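Putative translational inhibitor protein (Yersinia pestis, PDB 5V4D) is of unknown function but belongs to the Rid (YjgF-like) family and is probably an enamine/imine deaminase, as characterised relatives such as RidA are. Local coordinates at residues K58-V63 / A95-G100; S20-F25 / L29-Q34; I37-G42 / T53-K58. One frame throughout, in Å; residues are numbered along the deposited sequence. Where two conformers were deposited one is given.

All three contacts lie within one alpha-beta fold of the YjgF-like clan. Along the chain they follow in series: contact 2 closes the hairpin of strands 22-25 and 28-31, contact 3 sets the loop after it against helix 49-66, and contact 1 joins that helix to helix 87-98. Contacts 1 and 3 share Lys58 and have centres about 12 Å apart; the centre of contact 2 is about 15 Å from that of contact 1 and about 16 Å from that of contact 3. Helix 49-66 is the common element, held by the hairpin through Val63 on Ala22, by the loop, which Asn59 reaches, and by helix 87-98, while the Ser20/Ser32 end of contact 2 meets the third subunit.

Contact 1 (K58-V63 / A95-G100); sequences KNIDAV and ADYFKG. With CA (calcium ion), chain H.
The polar part of this contact is a single hydrogen bond between two helices: Tyr97 OH, on helix 87-98, donates to Asp61 OD1, on helix 49-66, at 2.7 Å. The phenol uses the anti lone pair of OD1, the one facing away from OD2, and the carboxylate plane stands almost perpendicular to the ring, 87° from it. OD1 lies at the edge of the ring near its plane, with Tyr97 CE1 3.5 Å from it. Tyr97 reaches across because its first torsion is fully extended from the backbone N (chi1 -180°), which sends the ring out from its own helix toward the other.

Van der Waals contact between the segments is slight. The CG2 methyl of Ile60 lies loosely against the hydroxyl, 4.2 Å from Tyr97 OH; the apolar packing of the ring is on Leu57 and Leu64 of helix 49-66, and it also takes part in a cation-pi contact with Lys71. Beside it, the Phe98 ring receives Tyr97 CD2 over one face, 3.6 Å above the plane and toward the rim.

Metal binding lies on another side of helix 87-98. Asp96 OD1 binds the calcium ion at 2.4 Å, a site to which Asp92 O also contributes, and a water on the ion donates to Asp96 OD2.

The phenol's donation to OD1 would probably favour the ionised form of Asp61, and it ties the helices together through one ring.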
# COMPACT_ATOMS: atom_id res chain seq x y z
N LYS A 58 -4.11 -13.30 14.40
CA LYS A 58 -4.29 -13.07 15.84
C LYS A 58 -3.63 -11.77 16.28
O LYS A 58 -4.17 -11.07 17.15
CB LYS A 58 -3.72 -14.25 16.65
CG LYS A 58 -4.57 -15.54 16.59
CD LYS A 58 -5.96 -15.36 17.20
CE LYS A 58 -5.91 -15.01 18.69
NZ LYS A 58 -7.30 -14.88 19.34
N ASN A 59 -2.46 -11.45 15.71
CA ASN A 59 -1.79 -10.20 16.05
C ASN A 59 -2.62 -9.00 15.61
O ASN A 59 -2.77 -8.03 16.35
CB ASN A 59 -0.39 -10.15 15.41
CG ASN A 59 0.56 -11.17 16.01
OD1 ASN A 59 0.27 -11.75 17.04
ND2 ASN A 59 1.71 -11.37 15.37
N ILE A 60 -3.17 -9.07 14.40
CA ILE A 60 -4.09 -8.02 13.93
C ILE A 60 -5.28 -7.89 14.87
O ILE A 60 -5.65 -6.79 15.25
CB ILE A 60 -4.56 -8.31 12.50
CG1 ILE A 60 -3.40 -8.11 11.51
CG2 ILE A 60 -5.81 -7.44 12.13
CD1 ILE A 60 -3.68 -8.73 10.09
N ASP A 61 -5.90 -9.01 15.24
CA ASP A 61 -7.06 -8.94 16.12
C ASP A 61 -6.71 -8.21 17.42
O ASP A 61 -7.50 -7.39 17.90
CB ASP A 61 -7.57 -10.35 16.38
CG ASP A 61 -9.00 -10.34 16.86
OD1 ASP A 61 -9.86 -10.08 16.00
OD2 ASP A 61 -9.25 -10.67 18.04
N ALA A 62 -5.54 -8.50 18.00
CA ALA A 62 -5.15 -7.83 19.24
C ALA A 62 -5.08 -6.31 19.08
O ALA A 62 -5.44 -5.56 20.00
CB ALA A 62 -3.80 -8.36 19.74
N VAL A 63 -4.57 -5.85 17.93
CA VAL A 63 -4.47 -4.42 17.67
C VAL A 63 -5.85 -3.81 17.55
O VAL A 63 -6.14 -2.78 18.16
CB VAL A 63 -3.63 -4.20 16.41
CG1 VAL A 63 -3.70 -2.70 15.98
CG2 VAL A 63 -2.22 -4.65 16.70
N ALA A 95 -10.04 -16.40 5.25
CA ALA A 95 -11.49 -16.46 5.11
C ALA A 95 -12.15 -16.84 6.43
O ALA A 95 -13.20 -16.29 6.77
CB ALA A 95 -11.85 -17.48 4.03
N ASP A 96 -11.57 -17.80 7.15
CA ASP A 96 -12.09 -18.20 8.45
C ASP A 96 -12.19 -17.01 9.37
O ASP A 96 -13.21 -16.80 10.06
CB ASP A 96 -11.21 -19.27 9.09
CG ASP A 96 -11.05 -20.55 8.26
OD1 ASP A 96 -11.77 -20.76 7.27
OD2 ASP A 96 -10.15 -21.33 8.67
N TYR A 97 -11.13 -16.21 9.41
CA TYR A 97 -11.08 -15.05 10.30
C TYR A 97 -12.17 -14.05 9.95
O TYR A 97 -12.82 -13.48 10.84
CB TYR A 97 -9.69 -14.38 10.17
CG TYR A 97 -9.51 -13.17 11.05
CD1 TYR A 97 -9.45 -13.29 12.45
CD2 TYR A 97 -9.40 -11.89 10.48
CE1 TYR A 97 -9.28 -12.16 13.26
CE2 TYR A 97 -9.21 -10.78 11.27
CZ TYR A 97 -9.16 -10.91 12.66
OH TYR A 97 -9.01 -9.78 13.44
N PHE A 98 -12.40 -13.85 8.65
CA PHE A 98 -13.36 -12.83 8.23
C PHE A 98 -14.76 -13.37 7.98
O PHE A 98 -15.65 -12.60 7.59
CB PHE A 98 -12.84 -12.12 6.96
CG PHE A 98 -11.78 -11.11 7.26
CD1 PHE A 98 -12.12 -9.92 7.90
CD2 PHE A 98 -10.46 -11.34 6.92
CE1 PHE A 98 -11.14 -8.95 8.21
CE2 PHE A 98 -9.46 -10.41 7.22
CZ PHE A 98 -9.80 -9.19 7.85
N LYS A 99 -15.02 -14.66 8.23
CA LYS A 99 -16.33 -15.22 7.94
C LYS A 99 -17.44 -14.43 8.64
O LYS A 99 -17.30 -14.03 9.80
CB LYS A 99 -16.38 -16.69 8.37
CG LYS A 99 -17.73 -17.35 8.02
CD LYS A 99 -17.77 -18.85 8.23
CE LYS A 99 -19.12 -19.41 7.74
NZ LYS A 99 -19.14 -20.89 7.58
N GLY A 100 -18.51 -14.16 7.90
CA GLY A 100 -19.66 -13.46 8.43
C GLY A 100 -19.56 -11.95 8.38
O GLY A 100 -20.53 -11.27 8.75
CA CA H . -11.23 -22.13 5.40
O HOH W 1 -9.64 -23.20 6.83

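Contact 2 (S20-F25 / L29-Q34)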
# COMPACT_ATOMS: atom_id res chain seq x y z
N SER A 20 4.73 2.62 15.32
CA SER A 20 3.68 2.27 16.25
C SER A 20 2.90 1.07 15.73
O SER A 20 2.75 0.91 14.52
CB SER A 20 2.73 3.44 16.44
OG SER A 20 3.40 4.57 17.02
N GLN A 21 2.38 0.24 16.64
CA GLN A 21 1.52 -0.88 16.20
C GLN A 21 0.36 -0.39 15.33
O GLN A 21 0.02 -1.01 14.30
CB GLN A 21 0.99 -1.66 17.40
CG GLN A 21 2.09 -2.33 18.23
CD GLN A 21 1.54 -2.93 19.52
OE1 GLN A 21 0.59 -2.40 20.07
NE2 GLN A 21 2.15 -4.04 20.01
N ALA A 22 -0.26 0.72 15.72
CA ALA A 22 -1.27 1.32 14.86
C ALA A 22 -1.43 2.77 15.27
O ALA A 22 -1.02 3.17 16.37
CB ALA A 22 -2.59 0.59 14.95
N ILE A 23 -1.99 3.56 14.35
CA ILE A 23 -2.29 4.98 14.57
C ILE A 23 -3.75 5.18 14.21
O ILE A 23 -4.19 4.70 13.16
CB ILE A 23 -1.41 5.89 13.69
CG1 ILE A 23 0.05 5.86 14.13
CG2 ILE A 23 -1.98 7.35 13.67
CD1 ILE A 23 0.28 6.43 15.52
N CYS A 24 -4.50 5.87 15.07
CA CYS A 24 -5.87 6.26 14.73
C CYS A 24 -5.88 7.73 14.35
O CYS A 24 -5.29 8.55 15.05
CB CYS A 24 -6.83 6.03 15.90
SG CYS A 24 -7.02 4.27 16.27
N PHE A 25 -6.61 8.06 13.29
CA PHE A 25 -6.64 9.45 12.84
C PHE A 25 -7.88 9.66 11.99
O PHE A 25 -8.10 8.92 11.02
CB PHE A 25 -5.40 9.80 12.02
CG PHE A 25 -5.42 11.22 11.54
CD1 PHE A 25 -5.59 11.52 10.18
CD2 PHE A 25 -5.33 12.25 12.45
CE1 PHE A 25 -5.63 12.84 9.75
CE2 PHE A 25 -5.35 13.57 12.03
CZ PHE A 25 -5.51 13.85 10.66
N LEU A 29 -8.25 3.60 11.56
CA LEU A 29 -7.14 2.92 12.21
C LEU A 29 -6.17 2.42 11.15
O LEU A 29 -6.54 1.59 10.30
CB LEU A 29 -7.66 1.75 13.04
CG LEU A 29 -6.60 0.87 13.69
CD1 LEU A 29 -5.81 1.72 14.60
CD2 LEU A 29 -7.26 -0.24 14.50
N TYR A 30 -4.94 2.92 11.19
CA TYR A 30 -3.90 2.49 10.25
C TYR A 30 -3.01 1.52 11.01
O TYR A 30 -2.27 1.95 11.90
CB TYR A 30 -3.07 3.68 9.77
CG TYR A 30 -3.83 4.73 8.99
CD1 TYR A 30 -3.87 4.69 7.58
CD2 TYR A 30 -4.51 5.75 9.65
CE1 TYR A 30 -4.57 5.64 6.87
CE2 TYR A 30 -5.22 6.71 8.93
CZ TYR A 30 -5.25 6.65 7.56
OH TYR A 30 -5.96 7.63 6.88
N ALA A 31 -3.09 0.22 10.70
CA ALA A 31 -2.27 -0.77 11.40
C ALA A 31 -0.95 -0.96 10.68
O ALA A 31 -0.92 -0.98 9.45
CB ALA A 31 -2.98 -2.12 11.46
N SER A 32 0.15 -1.09 11.44
CA SER A 32 1.38 -1.57 10.84
C SER A 32 1.18 -2.96 10.27
O SER A 32 0.41 -3.76 10.80
CB SER A 32 2.48 -1.60 11.89
OG SER A 32 2.87 -0.29 12.23
N GLY A 33 1.91 -3.27 9.20
CA GLY A 33 1.93 -4.66 8.76
C GLY A 33 2.34 -5.60 9.87
O GLY A 33 3.35 -5.36 10.57
N GLN A 34 1.56 -6.66 10.07
CA GLN A 34 1.82 -7.67 11.08
C GLN A 34 2.55 -8.84 10.46
O GLN A 34 2.13 -9.35 9.41
CB GLN A 34 0.54 -8.19 11.73
CG GLN A 34 0.02 -7.22 12.80
CD GLN A 34 1.01 -7.10 13.94
OE1 GLN A 34 1.74 -8.05 14.28
NE2 GLN A 34 1.10 -5.91 14.49
O HOH W 2 -0.31 -3.69 13.55
O HOH W 3 -7.76 9.30 8.28
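The Tyr30 ring meets strand 22-25 by its edge: Ile23 O lies near the ring plane, 3.7 Å from Tyr30 CD2, and a water in the same plane joins Tyr30 OH to Phe25 O. Beyond the hairpin the Tyr30 side chain packs on Ile125 and on Val75 of the third subunit.

The two segments form an antiparallel beta hairpin, continued by strand 5-7 beside 22-25 and strand 120-127 beside 28-31. Ile23 and Tyr30 are its hydrogen-bonded pair, with Tyr30 N giving a nearly straight bond (174°) to Ile23 O and Ile23 N donating back to Tyr30 O. Ala22 with Ala31 and Cys24 with Leu29 are non-hydrogen-bonded pairs whose side chains share the sheet face covered by helix 49-66. There, in the conformer given, Leu29 CD1 lies against Ala22 CB and Cys24 SG, though how closely is doubtful, since Leu29 has a second conformer.

Past the strands the pairing goes on through Ser32, whose N donates to Gln21 O. A water bonded to Gln21 O, Ser32 O and Gln34 NE2 bridges the diverging chains. Ser20 OG and Ser32 OG also bond to the third subunit, at Phe103 O and Arg106 N, so this end of the hairpin is built into the trimer interface. Ser32 OG donates to Ser20 O at 2.6 Å, tilted 18° from the carbonyl plane.

Contact 3 (I37-G42 / T53-K58)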
# COMPACT_ATOMS: atom_id res chain seq x y z
N ILE A 37 5.10 -13.01 14.41
CA ILE A 37 5.81 -13.04 15.68
C ILE A 37 4.83 -13.44 16.77
O ILE A 37 3.71 -12.91 16.84
CB ILE A 37 6.44 -11.67 16.00
CG1 ILE A 37 7.54 -11.33 15.02
CG2 ILE A 37 6.96 -11.65 17.49
CD1 ILE A 37 8.68 -12.26 15.09
N ASN A 38 5.23 -14.39 17.61
CA ASN A 38 4.46 -14.69 18.84
C ASN A 38 4.69 -13.56 19.83
O ASN A 38 5.82 -13.39 20.31
CB ASN A 38 4.93 -16.05 19.40
CG ASN A 38 4.31 -16.40 20.76
OD1 ASN A 38 3.62 -15.58 21.36
ND2 ASN A 38 4.57 -17.63 21.23
N PRO A 39 3.68 -12.77 20.17
CA PRO A 39 3.95 -11.60 21.04
C PRO A 39 4.45 -11.96 22.42
O PRO A 39 5.10 -11.12 23.06
CB PRO A 39 2.59 -10.89 21.09
CG PRO A 39 1.57 -11.97 20.85
CD PRO A 39 2.24 -12.92 19.86
N ASP A 40 4.17 -13.17 22.90
CA ASP A 40 4.54 -13.57 24.24
C ASP A 40 6.02 -13.90 24.35
O ASP A 40 6.60 -13.76 25.44
CB ASP A 40 3.70 -14.77 24.67
CG ASP A 40 2.17 -14.49 24.59
OD1 ASP A 40 1.78 -13.33 24.72
OD2 ASP A 40 1.39 -15.44 24.39
N THR A 41 6.66 -14.32 23.25
CA THR A 41 8.08 -14.69 23.24
C THR A 41 8.96 -13.79 22.40
O THR A 41 10.19 -13.79 22.61
CB THR A 41 8.29 -16.10 22.68
OG1 THR A 41 7.90 -16.12 21.29
CG2 THR A 41 7.53 -17.13 23.52
N GLY A 42 8.38 -13.08 21.43
CA GLY A 42 9.11 -12.28 20.48
C GLY A 42 9.73 -13.04 19.33
O GLY A 42 10.35 -12.41 18.47
N THR A 53 0.13 -17.59 9.04
CA THR A 53 -1.08 -16.82 8.76
C THR A 53 -1.95 -16.70 9.99
O THR A 53 -2.46 -15.62 10.29
CB THR A 53 -1.87 -17.47 7.62
OG1 THR A 53 -1.07 -17.51 6.43
CG2 THR A 53 -3.08 -16.63 7.33
N ARG A 54 -2.08 -17.80 10.75
CA ARG A 54 -2.86 -17.76 11.98
C ARG A 54 -2.28 -16.76 12.96
O ARG A 54 -3.02 -15.95 13.54
CB ARG A 54 -2.92 -19.14 12.62
CG ARG A 54 -3.70 -20.14 11.83
CD ARG A 54 -3.82 -21.44 12.61
NE ARG A 54 -4.44 -22.44 11.75
CZ ARG A 54 -5.74 -22.48 11.42
NH1 ARG A 54 -6.59 -21.58 11.88
NH2 ARG A 54 -6.19 -23.41 10.60
N GLN A 55 -0.94 -16.76 13.10
CA GLN A 55 -0.30 -15.83 14.04
C GLN A 55 -0.54 -14.38 13.61
O GLN A 55 -0.85 -13.53 14.45
CB GLN A 55 1.20 -16.14 14.16
CG GLN A 55 1.83 -15.28 15.21
CD GLN A 55 1.37 -15.69 16.60
OE1 GLN A 55 1.50 -16.86 16.96
NE2 GLN A 55 0.73 -14.79 17.32
N VAL A 56 -0.43 -14.10 12.30
CA VAL A 56 -0.59 -12.73 11.82
C VAL A 56 -2.00 -12.24 12.10
O VAL A 56 -2.20 -11.11 12.54
CB VAL A 56 -0.26 -12.67 10.32
CG1 VAL A 56 -0.82 -11.40 9.66
CG2 VAL A 56 1.25 -12.82 10.13
N LEU A 57 -2.99 -13.09 11.84
CA LEU A 57 -4.38 -12.67 12.04
C LEU A 57 -4.68 -12.46 13.51
O LEU A 57 -5.45 -11.57 13.87
CB LEU A 57 -5.33 -13.69 11.40
CG LEU A 57 -5.14 -13.72 9.90
CD1 LEU A 57 -5.91 -14.93 9.37
CD2 LEU A 57 -5.60 -12.44 9.24
N LYS A 58 -4.11 -13.30 14.40
CA LYS A 58 -4.29 -13.07 15.84
C LYS A 58 -3.63 -11.77 16.28
O LYS A 58 -4.17 -11.07 17.15
CB LYS A 58 -3.72 -14.25 16.65
CG LYS A 58 -4.57 -15.54 16.59
CD LYS A 58 -5.96 -15.36 17.20
CE LYS A 58 -5.91 -15.01 18.69
NZ LYS A 58 -7.30 -14.88 19.34
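Gln55 makes the whole of this contact from the side of helix 49-66, laying its side chain against the backbone of Ile37 and Asn38 and the ring of Pro39. The close part is at the middle of the glutamine. Its CG sits 3.4 Å from Ile37 O, and CD lies 3.9 Å from Asn38 CA. The amide end carries the contact on to the proline, where NE2 comes within 3.5 Å of Pro39 CD, the two side chains approaching from opposite directions. CG stands anti to the backbone N (chi1 -174°), and a bend at the next bond (chi2 70°) turns the amide along the loop. No hydrogen bond crosses between the segments. The amide is held instead from its own helix, by a bond from Gln55 NE2 to Asn59 OD1. Asn59 ND2 in turn donates to Ile37 O, and in this way one asparagine fixes both the glutamine and the carbonyl it packs on.

Toward solvent the contact thins out. Asp40, Thr41 and Gly42 curve away from the helix and are exposed, as are Arg54 and Lys58 on the helix. Here order comes from within the loop. Asn38 O accepts from both Thr41 N and Gly42 N, the latter at 2.8 Å, and Gly42 takes a positive phi of 80° as the chain leaves the turn. The Gln55 side chain also touches Val45, farther along the same connection.

Asn38 OD1 also accepts from Asp40 N at 2.9 Å, with the donor above the carbonyl plane, and this closure two residues on makes an Asx turn within the connection from strand 28-31 to helix 49-66 of this alpha-beta fold.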